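Local coordinates for lactococcal prophage ps3 protein 05 (Staphylococcus epidermidis ATCC 12228, PDB 3G8W) that is probably an acetyltransferase of the GNAT family, which would transfer an acetyl group from acetyl-coenzyme A to an acceptor substrate, at residues Cys81-Leu86 and Ile115-Ile120; Asp53-Phe58 and Thr71-Asn76; Asn13-Tyr18 and Arg43-Leu48; Val67-Leu72 and Asn88-Asn93. All coordinates share one frame; numbering follows the deposited sequence.

Contact 1: Cys81-Leu86 and Ile115-Ile120; sequences CHKAIL and IETLMI
Ala84 CB touches two branched side chains of residues 115-120, Ile115 CG2 at 3.8 Å and Leu118 CD2 at 3.9 Å, which reach it from neighbouring directions. Further on, Leu86 CB packs against Ile120 CD1 at 3.7 Å. Ile120 CG1 is anti to the backbone N (chi1 -172°), and it and CD1 both lie against Leu86 O. On the other face of the sheet Ile85 and Met119, a selenomethionine, cross obliquely, Ile85 CD1 touching Met119 CB. Beside them Lys83 and Thr117 leave the sheet together, Lys83 CG next to Thr117 OG1.

The parallel backbones, their strand axes turned 32° against each other, are the central pair of GNAT strands between which acetyl-coenzyme A binds in relatives, and probably here. Met119 N donates to Ala84 O (2.9 Å) and Leu86 N to Met119 O (2.8 Å), both nearly straight, whereas Ala84 N to Thr117 O is weak. At the entry His82 O takes two donors: Thr117 N at 3.1 Å, close to the C=O direction, and Glu116 N, tilted from the carbonyl plane in a clearly bent bond. Both fasten the start of strand 117-120 to the carbonyl just before strand 83-86. The polar ends serve the dimer: salt bridges join Lys83 to Glu144 and Glu116 to Lys149 of the second subunit, whose Ala147 O, Tyr154 OH and Asn146 O hydrogen-bond Lys83, Glu116 and His82 respectively.

The two strands are the arms of a beta-alpha-beta unit whose helix 96-112 covers the Ala84 and Leu118 face through Ile106, Ile107 and Ala110. Strand 65-74 flanks residues 83-86, and strand 153-163 flanks residues 117-120.

Contact 2: Asp53-Phe58 and Thr71-Asn76; sequences DYWNIF and TLKQMN
Tyr54 to Ile57 pair with Thr71 to Gln74 as the open end of an antiparallel beta hairpin, strands 55-62 and 65-74 of the GNAT sheet. Three backbone hydrogen bonds hold it. Asn56 and Leu72 form a hydrogen-bonded pair, N to O in both directions, and Gln74 N gives a nearly straight bond (171°) to Tyr54 O at 2.9 Å, which extends the pairing one residue before strand 55-58.

Apolar and CH-pi contacts divide between the two faces. On one, Lys73 CG stands over the five-membered ring of Trp55, 3.6 Å from its centroid, and Thr71 CG2 lies at the indole edge 3.8 Å from Trp55 CD1. Lys73 CG is anti to the backbone N (chi1 -160°), and the chain bends at chi2 before CE reaches the edge of the Tyr54 ring, 3.9 Å from CE1. Behind Trp55 and Ile57 lies helix 41-48. On the opposite face Phe58 and Leu72 run alongside each other, Phe58 CE2 against Leu72 CB at 4.1 Å, under helix 96-112.

Polar side-chain contacts gather at the open end of the hairpin. Lys73 NZ bonds Gln74 O, and Gln74 NE2 bonds Cys81 O. Asn76 OD1 sits over the centre of the Tyr54 ring, 3.2 Å above its plane, with amide and ring planes 38° apart.

Contact 3: Asn13-Tyr18 and Arg43-Leu48; sequences NDLDSY and RLKTIL
Leu15 and Lys45 mark the nearest backbone approach, their CA atoms 7.2 Å apart, where the first turn of helix 15-24 faces the last turns of helix 41-48. Each helix is held by its own bonds: Tyr18 N to Asp14 O on one side and Leu48 N to Leu44 O on the other.

Leu15 carries the contact. Its CG is anti to the backbone N (chi1 -176°), and chi2 of 57° sets CD1. The two methyls have different partners on the opposing helix. CD1 touches Leu44 CD2 at 3.5 Å and Leu48 CD1 at 3.6 Å, meeting two side chains one turn apart. CD2 lies against the aliphatic part of Lys45, 3.8 Å from CE. The Leu15 side chain crosses those of Leu48 and Lys45 at about a right angle. Tyr18, one turn later, adds its ring: Leu44 CD2 comes to the ring edge, 3.9 Å from Tyr18 CD2, and so one methyl of Leu44 serves both Leu15 and Tyr18. The ring reaches on toward Ile57 and Thr69 of the sheet. Asp14, at the N-cap position, does not cap with its side chain; it forms a salt bridge with Arg8 and accepts from Asn11 N.

The two helices pack on strands 55-62 and 65-74 of the GNAT sheet. Since only methyl, methylene and ring carbons meet between the helices, cohesion here comes from dispersion and burial of apolar surface, without directional bonds between the two segments, and Lys45 supplies only its hydrocarbon portion at the exposed margin.

Contact 4: Val67-Leu72 and Asn88-Asn93; sequences VATCTL and NNFVKN
Val67 to Cys70 run antiparallel to Asn89 to Lys92 as the middle strands, 65-74 and 83-91, of the GNAT sheet, successive in the chain and joined as a beta hairpin. The closely packed part is the Thr69 and Phe90 pair, whose side chains project together with Thr69 CG2 3.5 Å from Phe90 CD2. Helix 15-24 covers them with Tyr18, Leu21 and Met22. On the other face Ala68 CB meets Val91 CG1 at 4.0 Å, and helix 96-112 packs there through Asn99 beside Val91 and Leu102 beside Cys70.

The backbone is less regular. Lys92 N gives a sound bond to Val67 O (2.9 Å), yet the two bonds between Thr69 and Phe90 are weak. Toward the far end Asn88 O stands 4.3 Å from Thr71 N. At the partly exposed margin Lys92 brings only CB to Val67 O before its extended chain leads away. Val67 and Ala68 form a classic beta bulge opposite Ala60 of strand 55-62.

A side chain supplements the backbone: Asn89, its OD1 bonded to Asn99, donates from ND2 to Thr69 O at 2.9 Å, with that oxygen nearly in the amide plane.

How the contacts relate
Contacts 1, 2 and 4 are neighbouring seams of one mixed sheet: contact 2 joins strands 55-62 and 65-74, contact 4 joins 65-74 and 83-91, and contact 1 joins 83-91 and 117-123. Contacts 2 and 4 share Thr71 and Leu72, while Leu86 of contact 1 packs on Cys70 and Leu72. Contacts 3 and 4 are buried, contacts 1 and 2 partly so. Contact 1, the parallel seam, has the fuller polar set with the second subunit; contact 2 adds one bond, Asn76 O to Arg43 there. Contact 4 is antiparallel but irregularly bonded. Contact 3 differs in kind, a helix pair joined by apolar atoms alone; its Tyr18 reaches Ile57 and Thr69, linking it to contacts 2 and 4.

Contact 1: Cys81-Leu86 and Ile115-Ile120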
# COMPACT_ATOMS: atom_id res chain seq x y z
N CYS B 81 2.05 1.27 -11.07
CA CYS B 81 2.90 0.15 -11.50
C CYS B 81 4.36 0.45 -11.63
O CYS B 81 5.15 -0.48 -11.73
CB CYS B 81 2.43 -0.38 -12.83
SG CYS B 81 1.05 -1.42 -12.58
N HIS B 82 4.73 1.72 -11.64
CA HIS B 82 6.14 2.05 -11.72
C HIS B 82 6.81 1.88 -10.35
O HIS B 82 8.00 2.07 -10.24
CB HIS B 82 6.32 3.45 -12.26
CG HIS B 82 5.76 4.49 -11.37
ND1 HIS B 82 4.41 4.56 -11.08
CD2 HIS B 82 6.35 5.46 -10.65
CE1 HIS B 82 4.20 5.56 -10.25
NE2 HIS B 82 5.36 6.12 -9.96
N LYS B 83 6.06 1.51 -9.32
CA LYS B 83 6.61 1.47 -7.94
C LYS B 83 6.49 0.12 -7.29
O LYS B 83 5.63 -0.69 -7.66
CB LYS B 83 5.86 2.43 -7.04
CG LYS B 83 6.15 3.85 -7.26
CD LYS B 83 4.88 4.62 -7.14
CE LYS B 83 4.29 4.57 -5.74
NZ LYS B 83 3.13 5.53 -5.56
N ALA B 84 7.30 -0.12 -6.28
CA ALA B 84 7.25 -1.42 -5.61
C ALA B 84 7.82 -1.32 -4.23
O ALA B 84 8.65 -0.47 -3.97
CB ALA B 84 8.00 -2.50 -6.44
N ILE B 85 7.38 -2.23 -3.36
CA ILE B 85 7.80 -2.25 -1.98
C ILE B 85 8.62 -3.49 -1.78
O ILE B 85 8.26 -4.55 -2.29
CB ILE B 85 6.59 -2.41 -1.04
CG1 ILE B 85 5.51 -1.35 -1.29
CG2 ILE B 85 7.02 -2.29 0.38
CD1 ILE B 85 5.99 0.08 -1.15
N LEU B 86 9.71 -3.35 -1.03
CA LEU B 86 10.51 -4.48 -0.55
C LEU B 86 10.08 -4.81 0.86
O LEU B 86 10.00 -3.94 1.70
CB LEU B 86 11.97 -4.09 -0.54
CG LEU B 86 12.70 -4.02 -1.87
CD1 LEU B 86 14.03 -3.42 -1.66
CD2 LEU B 86 12.89 -5.44 -2.36
N ILE B 115 10.01 -1.21 -13.21
CA ILE B 115 9.74 -0.59 -11.93
C ILE B 115 10.74 0.56 -11.71
O ILE B 115 11.94 0.35 -11.67
CB ILE B 115 9.76 -1.63 -10.79
CG1 ILE B 115 8.60 -2.63 -11.00
CG2 ILE B 115 9.73 -0.94 -9.40
CD1 ILE B 115 8.78 -4.04 -10.37
N GLU B 116 10.21 1.77 -11.61
CA GLU B 116 11.03 2.96 -11.50
C GLU B 116 11.54 3.26 -10.12
O GLU B 116 12.63 3.81 -9.96
CB GLU B 116 10.26 4.16 -12.01
CG GLU B 116 10.75 4.66 -13.31
CD GLU B 116 9.63 5.03 -14.21
OE1 GLU B 116 8.96 6.05 -13.96
OE2 GLU B 116 9.40 4.28 -15.19
N THR B 117 10.76 2.94 -9.09
CA THR B 117 11.22 3.24 -7.77
C THR B 117 10.92 2.12 -6.75
O THR B 117 9.89 1.45 -6.83
CB THR B 117 10.75 4.65 -7.30
OG1 THR B 117 9.49 4.58 -6.64
CG2 THR B 117 10.69 5.67 -8.45
N LEU B 118 11.84 1.93 -5.80
CA LEU B 118 11.67 0.96 -4.72
C LEU B 118 11.54 1.67 -3.39
O LEU B 118 12.27 2.64 -3.13
CB LEU B 118 12.83 -0.02 -4.66
CG LEU B 118 13.01 -0.91 -5.90
CD1 LEU B 118 14.24 -1.80 -5.76
CD2 LEU B 118 11.78 -1.74 -6.19
N MSE B 119 10.61 1.18 -2.57
CA MSE B 119 10.45 1.63 -1.21
C MSE B 119 10.51 0.49 -0.19
O MSE B 119 10.10 -0.64 -0.46
CB MSE B 119 9.14 2.38 -1.04
CG MSE B 119 9.15 3.83 -1.46
SE MSE B 119 7.36 4.27 -2.09
CE MSE B 119 6.38 4.52 -0.46
N ILE B 120 11.00 0.82 0.99
CA ILE B 120 11.00 -0.10 2.11
C ILE B 120 10.69 0.70 3.37
O ILE B 120 11.15 1.83 3.52
CB ILE B 120 12.34 -0.89 2.23
CG1 ILE B 120 12.25 -1.98 3.29
CG2 ILE B 120 13.59 0.02 2.38
CD1 ILE B 120 13.09 -3.21 2.92

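Contact 2: Asp53-Phe58 and Thr71-Asn76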
# COMPACT_ATOMS: atom_id res chain seq x y z
N ASP B 53 1.52 -12.62 -10.18
CA ASP B 53 2.47 -12.01 -11.11
C ASP B 53 3.39 -10.87 -10.57
O ASP B 53 4.54 -10.73 -10.99
CB ASP B 53 1.62 -11.57 -12.32
CG ASP B 53 2.40 -10.82 -13.36
OD1 ASP B 53 3.54 -11.23 -13.68
OD2 ASP B 53 1.85 -9.83 -13.88
N TYR B 54 2.88 -10.08 -9.63
CA TYR B 54 3.59 -8.88 -9.11
C TYR B 54 4.03 -9.01 -7.64
O TYR B 54 4.60 -8.07 -7.08
CB TYR B 54 2.65 -7.71 -9.20
CG TYR B 54 1.37 -8.11 -8.55
CD1 TYR B 54 1.13 -7.83 -7.20
CD2 TYR B 54 0.43 -8.88 -9.25
CE1 TYR B 54 -0.05 -8.26 -6.58
CE2 TYR B 54 -0.73 -9.30 -8.65
CZ TYR B 54 -0.97 -8.99 -7.32
OH TYR B 54 -2.15 -9.41 -6.74
N TRP B 55 3.74 -10.15 -7.03
CA TRP B 55 4.04 -10.38 -5.62
C TRP B 55 5.12 -11.46 -5.49
O TRP B 55 4.80 -12.66 -5.45
CB TRP B 55 2.76 -10.80 -4.88
CG TRP B 55 2.66 -10.34 -3.45
CD1 TRP B 55 3.68 -9.91 -2.66
CD2 TRP B 55 1.48 -10.32 -2.64
NE1 TRP B 55 3.20 -9.59 -1.41
CE2 TRP B 55 1.85 -9.84 -1.37
CE3 TRP B 55 0.14 -10.65 -2.87
CZ2 TRP B 55 0.93 -9.69 -0.33
CZ3 TRP B 55 -0.77 -10.50 -1.84
CH2 TRP B 55 -0.37 -10.03 -0.59
N ASN B 56 6.39 -11.05 -5.45
CA ASN B 56 7.49 -12.00 -5.64
C ASN B 56 8.50 -12.13 -4.52
O ASN B 56 9.15 -11.16 -4.15
CB ASN B 56 8.23 -11.67 -6.93
CG ASN B 56 7.38 -11.87 -8.17
OD1 ASN B 56 6.17 -12.10 -8.09
ND2 ASN B 56 8.02 -11.79 -9.33
N ILE B 57 8.63 -13.33 -3.99
CA ILE B 57 9.66 -13.61 -3.03
C ILE B 57 10.90 -14.13 -3.76
O ILE B 57 10.83 -15.10 -4.52
CB ILE B 57 9.20 -14.70 -2.05
CG1 ILE B 57 7.96 -14.25 -1.29
CG2 ILE B 57 10.32 -15.06 -1.08
CD1 ILE B 57 7.50 -15.26 -0.28
N PHE B 58 12.05 -13.49 -3.52
CA PHE B 58 13.31 -14.04 -4.02
C PHE B 58 14.11 -14.72 -2.93
O PHE B 58 14.06 -14.28 -1.77
CB PHE B 58 14.16 -12.96 -4.63
CG PHE B 58 13.59 -12.36 -5.86
CD1 PHE B 58 14.11 -12.70 -7.10
CD2 PHE B 58 12.57 -11.42 -5.79
CE1 PHE B 58 13.61 -12.11 -8.25
CE2 PHE B 58 12.05 -10.83 -6.94
CZ PHE B 58 12.56 -11.16 -8.16
N THR B 71 10.90 -10.13 -0.27
CA THR B 71 9.73 -9.98 -1.14
C THR B 71 9.73 -8.69 -1.96
O THR B 71 10.00 -7.62 -1.45
CB THR B 71 8.40 -10.03 -0.37
OG1 THR B 71 8.18 -11.36 0.08
CG2 THR B 71 7.24 -9.65 -1.26
N LEU B 72 9.40 -8.82 -3.24
CA LEU B 72 9.09 -7.66 -4.06
C LEU B 72 7.60 -7.62 -4.34
O LEU B 72 7.04 -8.54 -4.96
CB LEU B 72 9.89 -7.66 -5.36
CG LEU B 72 9.95 -6.30 -6.04
CD1 LEU B 72 10.39 -5.21 -5.07
CD2 LEU B 72 10.86 -6.34 -7.26
N LYS B 73 6.96 -6.56 -3.86
CA LYS B 73 5.53 -6.37 -4.08
C LYS B 73 5.36 -5.13 -4.94
O LYS B 73 5.55 -4.01 -4.49
CB LYS B 73 4.78 -6.24 -2.74
CG LYS B 73 3.28 -6.50 -2.82
CD LYS B 73 2.45 -5.28 -3.29
CE LYS B 73 1.04 -5.74 -3.80
NZ LYS B 73 0.21 -4.69 -4.51
N GLN B 74 5.06 -5.35 -6.20
CA GLN B 74 4.81 -4.26 -7.12
C GLN B 74 3.35 -3.84 -6.96
O GLN B 74 2.49 -4.65 -6.64
CB GLN B 74 5.13 -4.71 -8.54
CG GLN B 74 5.16 -3.61 -9.53
CD GLN B 74 5.29 -4.11 -10.94
OE1 GLN B 74 5.42 -5.31 -11.18
NE2 GLN B 74 5.27 -3.19 -11.89
N MSE B 75 3.05 -2.56 -7.15
CA MSE B 75 1.72 -2.07 -6.80
C MSE B 75 0.89 -2.25 -8.00
O MSE B 75 0.92 -1.39 -8.87
CB MSE B 75 1.74 -0.58 -6.50
CG MSE B 75 2.99 -0.07 -5.91
SE MSE B 75 2.59 0.37 -4.10
CE MSE B 75 2.06 2.25 -4.24
N ASN B 76 0.15 -3.35 -8.11
CA ASN B 76 -0.74 -3.38 -9.25
C ASN B 76 -2.09 -2.73 -8.92
O ASN B 76 -3.03 -3.34 -8.40
CB ASN B 76 -0.70 -4.70 -10.04
CG ASN B 76 -1.86 -5.60 -9.77
OD1 ASN B 76 -1.97 -6.19 -8.70
ND2 ASN B 76 -2.73 -5.73 -10.75

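Contact 3: Asn13-Tyr18 and Arg43-Leu48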
# COMPACT_ATOMS: atom_id res chain seq x y z
N ASN B 13 7.04 -24.35 -4.54
CA ASN B 13 7.91 -25.50 -4.25
C ASN B 13 8.90 -25.23 -3.12
O ASN B 13 9.70 -26.08 -2.78
CB ASN B 13 8.73 -25.87 -5.49
CG ASN B 13 8.09 -26.95 -6.31
OD1 ASN B 13 7.36 -26.67 -7.26
ND2 ASN B 13 8.35 -28.20 -5.94
N ASP B 14 8.85 -24.03 -2.56
CA ASP B 14 9.83 -23.65 -1.57
C ASP B 14 9.18 -23.32 -0.23
O ASP B 14 9.85 -22.89 0.71
CB ASP B 14 10.68 -22.49 -2.09
CG ASP B 14 11.47 -22.85 -3.35
OD1 ASP B 14 12.22 -23.86 -3.34
OD2 ASP B 14 11.33 -22.13 -4.36
N LEU B 15 7.87 -23.53 -0.15
CA LEU B 15 7.15 -23.23 1.07
C LEU B 15 7.87 -23.80 2.29
O LEU B 15 8.07 -23.10 3.27
CB LEU B 15 5.71 -23.73 0.99
CG LEU B 15 4.80 -23.39 2.18
CD1 LEU B 15 4.73 -21.90 2.42
CD2 LEU B 15 3.39 -23.96 1.97
N ASP B 16 8.28 -25.07 2.19
CA ASP B 16 9.03 -25.73 3.26
C ASP B 16 10.23 -24.90 3.72
O ASP B 16 10.26 -24.41 4.85
CB ASP B 16 9.48 -27.14 2.82
CG ASP B 16 8.30 -28.07 2.53
OD1 ASP B 16 7.16 -27.56 2.41
OD2 ASP B 16 8.50 -29.32 2.42
N SER B 17 11.20 -24.72 2.81
CA SER B 17 12.42 -23.98 3.10
C SER B 17 12.11 -22.63 3.70
O SER B 17 12.87 -22.13 4.53
CB SER B 17 13.22 -23.75 1.82
OG SER B 17 13.44 -24.97 1.14
N TYR B 18 10.99 -22.04 3.28
CA TYR B 18 10.67 -20.66 3.61
C TYR B 18 10.15 -20.48 5.03
O TYR B 18 10.28 -19.40 5.59
CB TYR B 18 9.70 -20.08 2.57
CG TYR B 18 9.51 -18.58 2.67
CD1 TYR B 18 10.44 -17.71 2.14
CD2 TYR B 18 8.39 -18.05 3.30
CE1 TYR B 18 10.27 -16.35 2.23
CE2 TYR B 18 8.20 -16.69 3.39
CZ TYR B 18 9.14 -15.84 2.87
OH TYR B 18 8.96 -14.48 2.97
N ARG B 43 -1.92 -16.73 2.49
CA ARG B 43 -1.31 -15.56 1.85
C ARG B 43 0.05 -15.92 1.28
O ARG B 43 0.48 -15.38 0.25
CB ARG B 43 -1.17 -14.40 2.86
CG ARG B 43 -1.21 -12.96 2.28
CD ARG B 43 -2.55 -12.62 1.55
NE ARG B 43 -3.62 -13.61 1.81
CZ ARG B 43 -4.77 -13.71 1.14
NH1 ARG B 43 -5.65 -14.66 1.47
NH2 ARG B 43 -5.06 -12.86 0.16
N LEU B 44 0.71 -16.85 1.95
CA LEU B 44 2.06 -17.25 1.60
C LEU B 44 2.03 -18.03 0.30
O LEU B 44 2.73 -17.69 -0.66
CB LEU B 44 2.63 -18.11 2.72
CG LEU B 44 3.96 -17.62 3.29
CD1 LEU B 44 3.74 -16.41 4.19
CD2 LEU B 44 4.60 -18.75 4.05
N LYS B 45 1.21 -19.07 0.29
CA LYS B 45 1.01 -19.92 -0.88
C LYS B 45 0.54 -19.05 -2.05
O LYS B 45 0.99 -19.22 -3.19
CB LYS B 45 -0.01 -21.01 -0.55
CG LYS B 45 0.48 -22.42 -0.78
CD LYS B 45 -0.26 -23.39 0.14
CE LYS B 45 0.27 -24.80 -0.00
NZ LYS B 45 -0.39 -25.72 0.96
N THR B 46 -0.33 -18.09 -1.73
CA THR B 46 -0.74 -17.06 -2.66
C THR B 46 0.50 -16.36 -3.25
O THR B 46 0.74 -16.45 -4.45
CB THR B 46 -1.66 -16.00 -1.97
OG1 THR B 46 -2.77 -16.66 -1.34
CG2 THR B 46 -2.19 -14.99 -2.97
N ILE B 47 1.29 -15.72 -2.38
CA ILE B 47 2.45 -14.95 -2.82
C ILE B 47 3.41 -15.80 -3.64
O ILE B 47 3.90 -15.38 -4.68
CB ILE B 47 3.18 -14.28 -1.63
CG1 ILE B 47 2.22 -13.39 -0.83
CG2 ILE B 47 4.36 -13.44 -2.12
CD1 ILE B 47 2.73 -12.99 0.57
N LEU B 48 3.63 -17.03 -3.17
CA LEU B 48 4.58 -17.95 -3.78
C LEU B 48 4.22 -18.43 -5.20
O LEU B 48 5.10 -18.84 -5.97
CB LEU B 48 4.79 -19.15 -2.85
CG LEU B 48 5.67 -18.92 -1.63
CD1 LEU B 48 5.42 -19.98 -0.60
CD2 LEU B 48 7.14 -18.90 -2.04

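Contact 4: Val67-Leu72 and Asn88-Asn93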
# COMPACT_ATOMS: atom_id res chain seq x y z
N VAL B 67 19.22 -19.27 2.04
CA VAL B 67 20.15 -18.56 2.92
C VAL B 67 19.69 -17.13 3.18
O VAL B 67 19.87 -16.59 4.27
CB VAL B 67 21.58 -18.58 2.34
CG1 VAL B 67 22.48 -17.66 3.09
CG2 VAL B 67 22.14 -19.98 2.40
N ALA B 68 19.09 -16.53 2.17
CA ALA B 68 18.46 -15.25 2.35
C ALA B 68 17.13 -15.23 1.60
O ALA B 68 16.84 -16.14 0.82
CB ALA B 68 19.39 -14.14 1.89
N THR B 69 16.34 -14.18 1.85
CA THR B 69 14.99 -14.04 1.26
C THR B 69 14.54 -12.59 1.27
O THR B 69 14.92 -11.82 2.16
CB THR B 69 13.95 -14.89 2.02
OG1 THR B 69 13.30 -15.78 1.10
CG2 THR B 69 12.91 -14.02 2.73
N CYS B 70 13.74 -12.22 0.28
CA CYS B 70 13.15 -10.89 0.28
C CYS B 70 11.97 -10.82 -0.67
O CYS B 70 12.02 -11.38 -1.75
CB CYS B 70 14.19 -9.88 -0.13
SG CYS B 70 13.65 -8.23 0.19
N THR B 71 10.90 -10.13 -0.27
CA THR B 71 9.73 -9.98 -1.14
C THR B 71 9.73 -8.69 -1.96
O THR B 71 10.00 -7.62 -1.45
CB THR B 71 8.40 -10.03 -0.37
OG1 THR B 71 8.18 -11.36 0.08
CG2 THR B 71 7.24 -9.65 -1.26
N LEU B 72 9.40 -8.82 -3.24
CA LEU B 72 9.09 -7.66 -4.06
C LEU B 72 7.60 -7.62 -4.34
O LEU B 72 7.04 -8.54 -4.96
CB LEU B 72 9.89 -7.66 -5.36
CG LEU B 72 9.95 -6.30 -6.04
CD1 LEU B 72 10.39 -5.21 -5.07
CD2 LEU B 72 10.86 -6.34 -7.26
N ASN B 88 9.78 -8.07 4.21
CA ASN B 88 10.18 -9.34 4.83
C ASN B 88 11.57 -9.85 4.39
O ASN B 88 11.70 -10.95 3.86
CB ASN B 88 9.06 -10.40 4.70
CG ASN B 88 7.72 -9.96 5.37
OD1 ASN B 88 7.71 -9.19 6.32
ND2 ASN B 88 6.61 -10.47 4.86
N ASN B 89 12.60 -9.04 4.64
CA ASN B 89 13.99 -9.42 4.37
C ASN B 89 14.51 -10.38 5.46
O ASN B 89 14.94 -9.94 6.52
CB ASN B 89 14.86 -8.15 4.24
CG ASN B 89 16.28 -8.43 3.70
OD1 ASN B 89 17.16 -7.58 3.84
ND2 ASN B 89 16.50 -9.58 3.08
N PHE B 90 14.44 -11.69 5.20
CA PHE B 90 14.97 -12.70 6.14
C PHE B 90 16.32 -13.23 5.70
O PHE B 90 16.47 -13.72 4.57
CB PHE B 90 14.01 -13.88 6.37
CG PHE B 90 12.63 -13.47 6.79
CD1 PHE B 90 12.42 -12.81 7.98
CD2 PHE B 90 11.54 -13.75 5.99
CE1 PHE B 90 11.14 -12.42 8.38
CE2 PHE B 90 10.26 -13.36 6.38
CZ PHE B 90 10.06 -12.70 7.58
N VAL B 91 17.30 -13.15 6.60
CA VAL B 91 18.64 -13.61 6.31
C VAL B 91 19.07 -14.57 7.40
O VAL B 91 18.74 -14.37 8.55
CB VAL B 91 19.64 -12.44 6.22
CG1 VAL B 91 20.83 -12.81 5.34
CG2 VAL B 91 18.94 -11.16 5.71
N LYS B 92 19.80 -15.62 7.01
CA LYS B 92 20.31 -16.63 7.94
C LYS B 92 21.68 -16.23 8.44
O LYS B 92 22.56 -15.87 7.66
CB LYS B 92 20.39 -18.00 7.25
CG LYS B 92 20.76 -19.16 8.15
CD LYS B 92 21.26 -20.32 7.30
CE LYS B 92 21.52 -21.58 8.12
NZ LYS B 92 21.67 -22.78 7.24
N ASN B 93 21.85 -16.30 9.76
CA ASN B 93 23.08 -15.90 10.45
C ASN B 93 23.37 -14.40 10.37
O ASN B 93 24.25 -13.89 11.05
CB ASN B 93 24.28 -16.69 9.96
CG ASN B 93 24.15 -18.16 10.26
OD1 ASN B 93 24.32 -18.59 11.40
ND2 ASN B 93 23.85 -18.95 9.24